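Local coordinates for hyaluronidase-phage associated (Streptococcus pyogenes, PDB 2WB3), which cleaves hyaluronan as a lyase of the phage tail fibre, built as a triple-stranded beta-helix, at the interface of chains A and B. Numbering follows the deposited sequence. Chains: chain A/B, Hyaluronidase-phage associated.

The interface of chains A and B. Residues chain A 87-89; chain B 67-70.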
# COMPACT_ATOMS: atom_id res chain seq x y z
N SER A 87 -15.71 3.24 -25.06
CA SER A 87 -14.42 3.43 -25.68
C SER A 87 -14.45 4.83 -26.22
O SER A 87 -15.06 5.07 -27.23
CB SER A 87 -14.24 2.45 -26.81
OG SER A 87 -13.01 2.71 -27.48
N THR A 88 -13.83 5.76 -25.52
CA THR A 88 -13.94 7.15 -25.96
C THR A 88 -13.38 7.29 -27.41
O THR A 88 -14.02 7.91 -28.28
CB THR A 88 -13.33 8.16 -24.95
OG1 THR A 88 -12.01 7.77 -24.62
CG2 THR A 88 -14.10 8.19 -23.65
N SER A 89 -12.25 6.64 -27.70
CA SER A 89 -11.74 6.72 -29.08
C SER A 89 -12.35 5.72 -30.09
O SER A 89 -12.28 5.96 -31.30
CB SER A 89 -10.21 6.72 -29.12
OG SER A 89 -9.66 5.66 -28.39
N ASP B 67 -13.00 2.35 -19.65
CA ASP B 67 -12.74 3.00 -20.93
C ASP B 67 -11.63 2.28 -21.70
O ASP B 67 -10.67 1.82 -21.11
CB ASP B 67 -12.34 4.45 -20.70
CG ASP B 67 -12.48 5.30 -21.95
OD1 ASP B 67 -13.04 4.87 -22.95
OD2 ASP B 67 -12.03 6.44 -21.94
N ILE B 68 -11.78 2.21 -23.01
CA ILE B 68 -10.87 1.46 -23.88
C ILE B 68 -10.37 2.50 -24.89
O ILE B 68 -11.16 2.98 -25.69
CB ILE B 68 -11.68 0.39 -24.59
CG1 ILE B 68 -12.37 -0.52 -23.56
CG2 ILE B 68 -10.75 -0.53 -25.45
CD1 ILE B 68 -13.50 -1.38 -24.21
N VAL B 69 -9.10 2.90 -24.79
CA VAL B 69 -8.60 4.03 -25.61
C VAL B 69 -7.37 3.66 -26.47
O VAL B 69 -6.64 2.70 -26.18
CB VAL B 69 -8.28 5.27 -24.75
CG1 VAL B 69 -9.53 5.76 -24.01
CG2 VAL B 69 -7.10 5.05 -23.75
N LYS B 70 -7.14 4.44 -27.54
CA LYS B 70 -5.92 4.33 -28.35
C LYS B 70 -4.73 4.86 -27.63
O LYS B 70 -4.87 5.55 -26.63
CB LYS B 70 -6.07 5.11 -29.65
CG LYS B 70 -6.46 6.57 -29.46
CD LYS B 70 -6.67 7.14 -30.90
CE LYS B 70 -7.13 8.57 -30.92
NZ LYS B 70 -6.25 9.26 -29.96
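Hydrogen bonds from A:Thr88 reach both oxygens of the carboxylate of B:Asp67. The backbone N of A:Thr88 donates to OD1 of B:Asp67 at 2.8 Å. This bond is fairly straight, with 155° at the hydrogen. The hydroxyl OG1 of A:Thr88 donates to OD2 of B:Asp67 at 3.0 Å. Both carboxylate oxygens use their syn lone pairs, so the acid receives backbone amide and side-chain hydroxyl of one residue in a bidentate grip that should fix its rotation. The A:Thr88 torsion, chi1 51°, places OG1 between the backbone N and the carbonyl carbon, on the side where it meets OD2 of B:Asp67 while N meets OD1. The two side chains meet at about a right angle, and the methyl CG2 of A:Thr88 packs against CG of B:Asp67 at 3.7 Å.

The serines before and after A:Thr88 in sequence bind the backbone of chain B in opposite senses. OG of A:Ser87, anti to its backbone N, donates to the carbonyl O of B:Ile68 at 2.6 Å, approaching from 22° off the carbonyl plane. OG of A:Ser89 instead accepts from the backbone N of B:Lys70 at 2.9 Å. Main-chain polar groups of B:Ile68 and B:Lys70 are thereby engaged by side chains rather than by strand-to-strand pairing with this segment.

Apolar contacts are slight. CB of A:Ser89 lies 3.8 Å from CG of B:Lys70, whose aliphatic chain runs past it, and CB of A:Ser87 rests 4.0 Å from CB of B:Ile68. In a mixed contact, the methyl CG1 of B:Val69 comes up alongside the hydroxyl OG1 of A:Thr88, the two side chains running parallel.

The chain A residues form a loop just beyond strand 83-86, while those of chain B run from strand 64-69 into the following loop. Their polar lock joins two copies of the protein, consistent with the triple-stranded beta-helix in which the chains intertwine.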